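Local coordinates for SNF1-like protein kinase ssp2 (Schizosaccharomyces pombe, PDB 2QRD) that probably phosphorylates serine or threonine residues of other proteins, as the catalytic subunit of a heterotrimeric, AMPK-type kinase that responds to cellular energy, at residues L34-A39 against V131-S136; S60-P65 against L124-M129; E70-Y75 against Y99-S104. All blocks are in the same frame, centred on the assembly; numbering follows the deposited sequence.

Contact 1 of 3, residues L34-A39 against V131-S136; sequences LQRAGA and VCKLFS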
loop_
_atom_site.group_PDB
_atom_site.type_symbol
_atom_site.label_atom_id
_atom_site.label_comp_id
_atom_site.label_asym_id
_atom_site.label_seq_id
_atom_site.Cartn_x
_atom_site.Cartn_y
_atom_site.Cartn_z
ATOM N N LEU A 34 2.592 8.368 -28.632
ATOM C CA LEU A 34 3.280 7.076 -28.746
ATOM C C LEU A 34 4.687 7.245 -29.313
ATOM O O LEU A 34 5.637 6.647 -28.818
ATOM C CB LEU A 34 2.478 6.095 -29.611
ATOM C CG LEU A 34 1.154 5.537 -29.047
ATOM C CD1 LEU A 34 0.411 4.753 -30.144
ATOM C CD2 LEU A 34 1.366 4.646 -27.840
ATOM N N GLN A 35 4.822 8.099 -30.322
ATOM C CA GLN A 35 6.091 8.307 -30.976
ATOM C C GLN A 35 7.071 9.084 -30.089
ATOM O O GLN A 35 8.287 8.824 -30.137
ATOM C CB GLN A 35 5.902 9.010 -32.321
ATOM C CG GLN A 35 7.205 9.327 -33.010
ATOM C CD GLN A 35 7.071 10.368 -34.073
ATOM O OE1 GLN A 35 7.093 10.053 -35.258
ATOM N NE2 GLN A 35 6.953 11.630 -33.664
ATOM N N ARG A 36 6.565 10.040 -29.305
ATOM C CA ARG A 36 7.426 10.759 -28.350
ATOM C C ARG A 36 7.885 9.853 -27.212
ATOM O O ARG A 36 9.018 9.961 -26.750
ATOM C CB ARG A 36 6.748 11.994 -27.772
ATOM C CG ARG A 36 6.764 13.189 -28.676
ATOM C CD ARG A 36 6.733 14.453 -27.849
ATOM N NE ARG A 36 5.516 14.554 -27.042
ATOM C CZ ARG A 36 5.398 15.293 -25.938
ATOM N NH1 ARG A 36 6.427 16.011 -25.473
ATOM N NH2 ARG A 36 4.238 15.323 -25.300
ATOM N N ALA A 37 7.013 8.944 -26.779
ATOM C CA ALA A 37 7.372 7.989 -25.728
ATOM C C ALA A 37 8.337 6.905 -26.221
ATOM O O ALA A 37 8.917 6.175 -25.420
ATOM C CB ALA A 37 6.124 7.378 -25.100
ATOM N N GLY A 38 8.529 6.841 -27.538
ATOM C CA GLY A 38 9.376 5.836 -28.180
ATOM C C GLY A 38 8.715 4.505 -28.539
ATOM O O GLY A 38 9.399 3.582 -28.952
ATOM N N ALA A 39 7.399 4.396 -28.365
ATOM C CA ALA A 39 6.676 3.166 -28.664
ATOM C C ALA A 39 6.652 2.923 -30.174
ATOM O O ALA A 39 6.888 3.840 -30.955
ATOM C CB ALA A 39 5.250 3.225 -28.104
ATOM N N VAL A 131 0.561 8.896 -20.716
ATOM C CA VAL A 131 -0.261 9.967 -20.179
ATOM C C VAL A 131 0.495 11.286 -20.146
ATOM O O VAL A 131 -0.055 12.310 -20.535
ATOM C CB VAL A 131 -0.882 9.594 -18.795
ATOM C CG1 VAL A 131 -1.441 10.797 -18.112
ATOM C CG2 VAL A 131 -1.980 8.537 -18.976
ATOM N N CYS A 132 1.767 11.262 -19.755
ATOM C CA CYS A 132 2.571 12.488 -19.745
ATOM C C CYS A 132 2.808 13.081 -21.129
ATOM O O CYS A 132 2.895 14.297 -21.279
ATOM C CB CYS A 132 3.892 12.273 -19.016
ATOM S SG CYS A 132 3.586 12.063 -17.242
ATOM N N LYS A 133 2.914 12.217 -22.132
ATOM C CA LYS A 133 3.081 12.650 -23.506
ATOM C C LYS A 133 1.759 13.218 -24.010
ATOM O O LYS A 133 1.744 14.269 -24.616
ATOM C CB LYS A 133 3.533 11.481 -24.393
ATOM C CG LYS A 133 4.913 10.922 -24.071
ATOM C CD LYS A 133 5.916 12.059 -23.882
ATOM C CE LYS A 133 7.300 11.517 -23.593
ATOM N NZ LYS A 133 8.188 12.629 -23.340
ATOM N N LEU A 134 0.646 12.534 -23.760
ATOM C CA LEU A 134 -0.662 13.094 -24.113
ATOM C C LEU A 134 -0.916 14.457 -23.470
ATOM O O LEU A 134 -1.510 15.349 -24.088
ATOM C CB LEU A 134 -1.791 12.122 -23.784
ATOM C CG LEU A 134 -1.825 10.747 -24.478
ATOM C CD1 LEU A 134 -2.774 9.744 -23.724
ATOM C CD2 LEU A 134 -2.180 10.843 -25.998
ATOM N N PHE A 135 -0.430 14.648 -22.250
ATOM C CA PHE A 135 -0.722 15.881 -21.510
ATOM C C PHE A 135 0.240 17.044 -21.795
ATOM O O PHE A 135 -0.067 18.206 -21.502
ATOM C CB PHE A 135 -0.784 15.584 -20.017
ATOM C CG PHE A 135 -1.990 14.805 -19.602
ATOM C CD1 PHE A 135 -2.291 14.646 -18.249
ATOM C CD2 PHE A 135 -2.850 14.243 -20.555
ATOM C CE1 PHE A 135 -3.413 13.925 -17.845
ATOM C CE2 PHE A 135 -3.978 13.506 -20.162
ATOM C CZ PHE A 135 -4.260 13.359 -18.792
ATOM N N SER A 136 1.395 16.742 -22.378
ATOM C CA SER A 136 2.382 17.783 -22.657
ATOM C C SER A 136 2.439 18.139 -24.132
ATOM O O SER A 136 3.135 19.071 -24.501
ATOM C CB SER A 136 3.771 17.352 -22.190
ATOM O OG SER A 136 4.168 16.172 -22.872
#
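A37 and K133 are the nearest backbone neighbours, with CA atoms 6.7 Å apart, where the end of helix 23-37 meets the last turns of helix 123-136. G38, with positive phi, closes the first helix in a Schellman motif. A39 N bonds to L34 O, and G38 N weakly to Q35 O. R36 carries the polar part of the contact. R36 NH2 gives a hydrogen bond to S136 OG at 2.6 Å, with OG tilted 15° from the guanidinium plane. R36 NH2 also makes a weak bond to K133 O at 2.8 Å. S136 OG in turn donates to C132 O, 2.8 Å away, so the hydroxyl links the arginine to the helix backbone. K133 lies over one guanidinium face, with CD above its centre. A bend at chi2 (-46°) brings CD there. K133 CG touches A37 CB at 3.9 Å. An alanine in place of K133 would probably leave that face without its aliphatic cover and open a gap beside A37. K133 NZ sits 4.4 Å from R36 NH1, and the two positive charges probably repel each other. K133 O and S136 OG, at the C-terminal end of helix 123-136, probably offset this in part.

Contact 2 of 3, residues S60-P65 against L124-M129; sequences SRWEIP and LDLCAM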
loop_
_atom_site.group_PDB
_atom_site.type_symbol
_atom_site.label_atom_id
_atom_site.label_comp_id
_atom_site.label_asym_id
_atom_site.label_seq_id
_atom_site.Cartn_x
_atom_site.Cartn_y
_atom_site.Cartn_z
ATOM N N SER A 60 0.568 -1.499 -29.780
ATOM C CA SER A 60 1.845 -0.825 -29.602
ATOM C C SER A 60 2.843 -1.751 -28.911
ATOM O O SER A 60 2.469 -2.606 -28.090
ATOM C CB SER A 60 1.678 0.492 -28.823
ATOM O OG SER A 60 1.224 0.234 -27.506
ATOM N N ARG A 61 4.103 -1.604 -29.280
ATOM C CA ARG A 61 5.186 -2.303 -28.614
ATOM C C ARG A 61 6.140 -1.279 -27.995
ATOM O O ARG A 61 6.506 -0.287 -28.636
ATOM C CB ARG A 61 5.915 -3.216 -29.594
ATOM C CG ARG A 61 6.764 -4.243 -28.915
ATOM C CD ARG A 61 7.480 -5.083 -29.932
ATOM N NE ARG A 61 8.228 -4.239 -30.852
ATOM C CZ ARG A 61 8.667 -4.635 -32.034
ATOM N NH1 ARG A 61 8.431 -5.882 -32.421
ATOM N NH2 ARG A 61 9.334 -3.785 -32.822
ATOM N N TRP A 62 6.529 -1.539 -26.754
ATOM C CA TRP A 62 7.366 -0.635 -25.958
ATOM C C TRP A 62 8.569 -1.413 -25.433
ATOM O O TRP A 62 8.414 -2.509 -24.838
ATOM C CB TRP A 62 6.595 -0.129 -24.734
ATOM C CG TRP A 62 5.300 0.633 -24.977
ATOM C CD1 TRP A 62 4.121 0.159 -25.527
ATOM C CD2 TRP A 62 5.042 1.986 -24.609
ATOM N NE1 TRP A 62 3.167 1.159 -25.554
ATOM C CE2 TRP A 62 3.702 2.283 -24.984
ATOM C CE3 TRP A 62 5.821 2.986 -24.010
ATOM C CZ2 TRP A 62 3.126 3.537 -24.780
ATOM C CZ3 TRP A 62 5.243 4.242 -23.791
ATOM C CH2 TRP A 62 3.912 4.510 -24.191
ATOM N N GLU A 63 9.765 -0.862 -25.646
ATOM C CA GLU A 63 10.962 -1.413 -25.014
ATOM C C GLU A 63 10.860 -1.115 -23.513
ATOM O O GLU A 63 10.397 -0.048 -23.128
ATOM C CB GLU A 63 12.271 -0.892 -25.670
ATOM C CG GLU A 63 12.482 -1.391 -27.134
ATOM C CD GLU A 63 13.954 -1.772 -27.538
ATOM O OE1 GLU A 63 14.784 -0.871 -27.865
ATOM O OE2 GLU A 63 14.268 -3.000 -27.605
ATOM N N ILE A 64 11.201 -2.067 -22.659
ATOM C CA ILE A 64 11.095 -1.801 -21.222
ATOM C C ILE A 64 12.394 -1.173 -20.758
ATOM O O ILE A 64 13.440 -1.784 -20.871
ATOM C CB ILE A 64 10.663 -3.063 -20.372
ATOM C CG1 ILE A 64 9.316 -3.620 -20.853
ATOM C CG2 ILE A 64 10.548 -2.717 -18.900
ATOM C CD1 ILE A 64 9.051 -5.049 -20.466
ATOM N N PRO A 65 12.336 0.074 -20.254
ATOM C CA PRO A 65 13.565 0.783 -19.903
ATOM C C PRO A 65 14.533 0.016 -19.020
ATOM O O PRO A 65 15.726 -0.019 -19.325
ATOM C CB PRO A 65 13.054 2.041 -19.197
ATOM C CG PRO A 65 11.725 2.295 -19.842
ATOM C CD PRO A 65 11.144 0.908 -20.003
ATOM N N LEU A 124 1.767 -0.318 -15.982
ATOM C CA LEU A 124 1.350 0.953 -15.411
ATOM C C LEU A 124 2.418 2.056 -15.423
ATOM O O LEU A 124 2.068 3.239 -15.413
ATOM C CB LEU A 124 0.818 0.776 -13.965
ATOM C CG LEU A 124 -0.568 0.154 -13.743
ATOM C CD1 LEU A 124 -0.820 -0.048 -12.252
ATOM C CD2 LEU A 124 -1.640 1.017 -14.378
ATOM N N ASP A 125 3.706 1.685 -15.400
ATOM C CA ASP A 125 4.797 2.689 -15.535
ATOM C C ASP A 125 4.873 3.182 -16.964
ATOM O O ASP A 125 5.154 4.311 -17.207
ATOM C CB ASP A 125 6.161 2.152 -15.084
ATOM C CG ASP A 125 6.116 1.484 -13.701
ATOM O OD1 ASP A 125 6.245 0.257 -13.637
ATOM O OD2 ASP A 125 5.940 2.153 -12.679
ATOM N N LEU A 126 4.548 2.325 -17.914
ATOM C CA LEU A 126 4.405 2.726 -19.321
ATOM C C LEU A 126 3.166 3.605 -19.641
ATOM O O LEU A 126 3.258 4.547 -20.447
ATOM C CB LEU A 126 4.447 1.483 -20.194
ATOM C CG LEU A 126 5.845 1.014 -20.669
ATOM C CD1 LEU A 126 7.022 1.492 -19.893
ATOM C CD2 LEU A 126 5.886 -0.498 -20.860
ATOM N N CYS A 127 2.034 3.310 -19.000
ATOM C CA CYS A 127 0.836 4.108 -19.118
ATOM C C CYS A 127 1.022 5.525 -18.595
ATOM O O CYS A 127 0.425 6.464 -19.125
ATOM C CB CYS A 127 -0.297 3.459 -18.337
ATOM S SG CYS A 127 -0.996 1.954 -19.046
ATOM N N ALA A 128 1.825 5.679 -17.537
ATOM C CA ALA A 128 2.156 6.989 -16.987
ATOM C C ALA A 128 2.983 7.803 -17.976
ATOM O O ALA A 128 2.772 9.006 -18.116
ATOM C CB ALA A 128 2.876 6.852 -15.630
ATOM N N MET A 129 3.928 7.147 -18.645
ATOM C CA MET A 129 4.692 7.708 -19.761
ATOM C C MET A 129 3.769 8.215 -20.903
ATOM O O MET A 129 3.874 9.370 -21.333
ATOM C CB MET A 129 5.698 6.640 -20.268
ATOM C CG MET A 129 7.001 7.169 -20.875
ATOM S SD MET A 129 8.362 5.936 -21.162
ATOM C CE MET A 129 8.303 4.984 -19.604
#
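L126 is the first residue of 124-129 to meet strand 57-63, and it lies against W62. Its CB stands over one face of the indole. L126 CG touches W62 CE3 at 3.9 Å, and the leucine and the indole lie alongside each other and point opposite ways. The methyls spread the contact further. L126 CD2 meets W62 CB at 4.0 Å, while L126 CD1 reaches P65 CD at 4.2 Å. A chi2 of 20° sets CD1 close to eclipsing CA, an unusual, probably strained torsion. The backbone takes part as well, since L126 O lies 3.8 Å from W62 CH2. The indole has a polar tether on its own strand. W62 NE1 donates to S60 OG at 2.9 Å, with the oxygen tilted 17° from the ring plane, and S60 OG also bonds to I78 O. This is the place in the KA1-like fold where the C-terminal helix 123-136 covers the antiparallel sheet. L34, A37 and A39 also pack on W62. On the same helix, A128 packs on L76 of the SPCC1919.03c chain. One turn beyond L126 comes M129. M129 CB approaches W62 CZ3 obliquely at 4.3 Å. The M129 side chain runs on to P65, the first residue of helix 65-69, and M129 CE lies 4.4 Å from P65 CG.

Contact 3 of 3, residues E70-Y75 against Y99-S104; sequences EGKNTY and YKDIYS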
loop_
_atom_site.group_PDB
_atom_site.type_symbol
_atom_site.label_atom_id
_atom_site.label_comp_id
_atom_site.label_asym_id
_atom_site.label_seq_id
_atom_site.Cartn_x
_atom_site.Cartn_y
_atom_site.Cartn_z
ATOM N N GLU A 70 19.849 -2.990 -19.174
ATOM C CA GLU A 70 20.685 -4.143 -18.832
ATOM C C GLU A 70 21.009 -5.018 -20.046
ATOM O O GLU A 70 21.423 -6.166 -19.890
ATOM C CB GLU A 70 20.007 -4.982 -17.755
ATOM C CG GLU A 70 19.762 -4.247 -16.446
ATOM C CD GLU A 70 18.440 -4.650 -15.806
ATOM O OE1 GLU A 70 17.818 -5.622 -16.310
ATOM O OE2 GLU A 70 18.012 -3.986 -14.821
ATOM N N GLY A 71 20.810 -4.461 -21.240
ATOM C CA GLY A 71 21.072 -5.141 -22.508
ATOM C C GLY A 71 19.950 -5.963 -23.144
ATOM O O GLY A 71 20.138 -6.500 -24.236
ATOM N N LYS A 72 18.785 -6.042 -22.486
ATOM C CA LYS A 72 17.711 -6.978 -22.887
ATOM C C LYS A 72 16.700 -6.464 -23.925
ATOM O O LYS A 72 16.286 -5.285 -23.898
ATOM C CB LYS A 72 16.954 -7.488 -21.664
ATOM C CG LYS A 72 17.757 -8.364 -20.697
ATOM C CD LYS A 72 16.866 -8.730 -19.504
ATOM C CE LYS A 72 15.557 -9.472 -19.968
ATOM N NZ LYS A 72 14.296 -9.279 -19.141
ATOM N N ASN A 73 16.319 -7.372 -24.833
ATOM C CA ASN A 73 15.247 -7.146 -25.810
ATOM C C ASN A 73 13.938 -7.749 -25.290
ATOM O O ASN A 73 13.411 -8.763 -25.798
ATOM C CB ASN A 73 15.597 -7.700 -27.206
ATOM C CG ASN A 73 16.360 -6.694 -28.096
ATOM O OD1 ASN A 73 17.313 -7.067 -28.803
ATOM N ND2 ASN A 73 15.918 -5.435 -28.097
ATOM N N THR A 74 13.432 -7.108 -24.249
ATOM C CA THR A 74 12.161 -7.464 -23.657
ATOM C C THR A 74 11.216 -6.294 -23.810
ATOM O O THR A 74 11.619 -5.131 -23.782
ATOM C CB THR A 74 12.319 -7.937 -22.215
ATOM O OG1 THR A 74 11.086 -7.773 -21.503
ATOM C CG2 THR A 74 13.367 -7.166 -21.557
ATOM N N TYR A 75 9.955 -6.645 -24.017
ATOM C CA TYR A 75 8.997 -5.774 -24.643
ATOM C C TYR A 75 7.678 -5.883 -23.923
ATOM O O TYR A 75 7.352 -6.924 -23.373
ATOM C CB TYR A 75 8.783 -6.205 -26.102
ATOM C CG TYR A 75 9.932 -5.946 -27.060
ATOM C CD1 TYR A 75 10.752 -6.989 -27.487
ATOM C CD2 TYR A 75 10.182 -4.669 -27.569
ATOM C CE1 TYR A 75 11.802 -6.779 -28.377
ATOM C CE2 TYR A 75 11.229 -4.447 -28.471
ATOM C CZ TYR A 75 12.030 -5.504 -28.863
ATOM O OH TYR A 75 13.060 -5.309 -29.757
ATOM N N TYR A 99 4.200 -9.136 -21.539
ATOM C CA TYR A 99 5.623 -8.867 -21.682
ATOM C C TYR A 99 6.289 -10.083 -22.257
ATOM O O TYR A 99 5.946 -11.222 -21.908
ATOM C CB TYR A 99 6.270 -8.545 -20.335
ATOM C CG TYR A 99 5.404 -7.685 -19.427
ATOM C CD1 TYR A 99 5.185 -6.331 -19.706
ATOM C CD2 TYR A 99 4.813 -8.234 -18.286
ATOM C CE1 TYR A 99 4.358 -5.565 -18.872
ATOM C CE2 TYR A 99 4.014 -7.490 -17.458
ATOM C CZ TYR A 99 3.784 -6.163 -17.753
ATOM O OH TYR A 99 2.996 -5.456 -16.909
ATOM N N LYS A 100 7.271 -9.841 -23.127
ATOM C CA LYS A 100 7.952 -10.919 -23.839
ATOM C C LYS A 100 9.401 -10.527 -24.064
ATOM O O LYS A 100 9.680 -9.463 -24.592
ATOM C CB LYS A 100 7.247 -11.192 -25.175
ATOM C CG LYS A 100 7.372 -12.603 -25.679
ATOM C CD LYS A 100 7.049 -12.739 -27.200
ATOM C CE LYS A 100 8.160 -12.164 -28.152
ATOM N NZ LYS A 100 8.553 -13.152 -29.228
ATOM N N ASP A 101 10.313 -11.372 -23.612
ATOM C CA ASP A 101 11.714 -11.276 -23.984
ATOM C C ASP A 101 11.944 -12.040 -25.292
ATOM O O ASP A 101 11.268 -13.023 -25.554
ATOM C CB ASP A 101 12.607 -11.854 -22.878
ATOM C CG ASP A 101 14.092 -11.709 -23.187
ATOM O OD1 ASP A 101 14.633 -10.599 -23.057
ATOM O OD2 ASP A 101 14.726 -12.706 -23.579
ATOM N N ILE A 102 12.894 -11.568 -26.103
ATOM C CA ILE A 102 13.350 -12.220 -27.344
ATOM C C ILE A 102 13.659 -13.715 -27.135
ATOM O O ILE A 102 13.470 -14.538 -28.043
ATOM C CB ILE A 102 14.594 -11.448 -27.926
ATOM C CG1 ILE A 102 14.828 -11.762 -29.400
ATOM C CG2 ILE A 102 15.892 -11.720 -27.138
ATOM C CD1 ILE A 102 16.160 -11.237 -29.938
ATOM N N TYR A 103 14.120 -14.043 -25.921
ATOM C CA TYR A 103 14.473 -15.409 -25.484
ATOM C C TYR A 103 13.358 -16.052 -24.638
ATOM O O TYR A 103 12.786 -15.405 -23.766
ATOM C CB TYR A 103 15.752 -15.373 -24.642
ATOM C CG TYR A 103 17.040 -15.042 -25.371
ATOM C CD1 TYR A 103 18.210 -14.787 -24.649
ATOM C CD2 TYR A 103 17.104 -14.996 -26.767
ATOM C CE1 TYR A 103 19.418 -14.494 -25.287
ATOM C CE2 TYR A 103 18.322 -14.711 -27.428
ATOM C CZ TYR A 103 19.470 -14.457 -26.672
ATOM O OH TYR A 103 20.655 -14.161 -27.290
ATOM N N SER A 104 13.043 -17.322 -24.896
ATOM C CA SER A 104 12.033 -18.029 -24.083
ATOM C C SER A 104 12.693 -18.955 -23.051
ATOM O O SER A 104 12.525 -18.760 -21.842
ATOM C CB SER A 104 11.053 -18.812 -24.963
ATOM O OG SER A 104 11.551 -20.112 -25.245
#
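T74 faces D101 in a non-hydrogen-bonded antiparallel pair, next to the hydrogen-bonded pair Y75 and K100. These residues lie at the open end of the hairpin made by strands 74-84 and 89-101. Y75 N bonds to K100 O at 2.9 Å, and K100 N returns a bond to Y75 O, also at 2.9 Å. Just past the strand, I102 N donates to N73 O at 2.9 Å. Beside that bond, N73 CB rests on I102 CB at 3.9 Å.

The side chain of D101 can be followed from CB to its tip. D101 CB packs on T74 CB at 4.0 Å. CG is anti to the backbone N (chi1 -177°) and stands near both N73 O and K72 CE. D101 OD1 meets K72 CE at 3.4 Å, the two side chains crossing at about a right angle. A bend at K72 chi3 (58°) brings CE there. D101 OD1 also lies by T74 CB and near the carbonyl oxygen of N73. D101 OD2 accepts from Y103 N at 2.8 Å, met from above the carboxylate plane, 48° out of it. This forms an Asx turn as the chain leaves the strand.

K72 NZ lies 4.1 Å from D101 OD1, beyond a salt bridge, and bonds weakly to the backbone of another protein's chain. D101 N bonds to an acidic side chain of that same chain. The three backbone bonds set the register of the two strands. The lysine and the carboxylate probably add a modest attraction, with their charged atoms not in direct contact.

Overall arrangement
Contact 2 is the partly buried one of the three, while contacts 1 and 3 lie at the surface. Contacts 1 and 2 share helix 123-136 and touch each other. The end of helix 23-37 also packs on the tryptophan of contact 2, which thus fills the angle between that helix, the sheet and the C-terminal helix. Contacts 2 and 3 meet through neighbouring strands of one sheet. There I64 N probably bonds to T74 O, and R61 makes a cation-pi contact with Y75. Contacts 1 and 3 do not touch, with nearest atoms about 8 Å apart. The chemistry follows place: apolar in contact 2, charged and hydroxyl groups between helix ends in contact 1, paired backbones in contact 3.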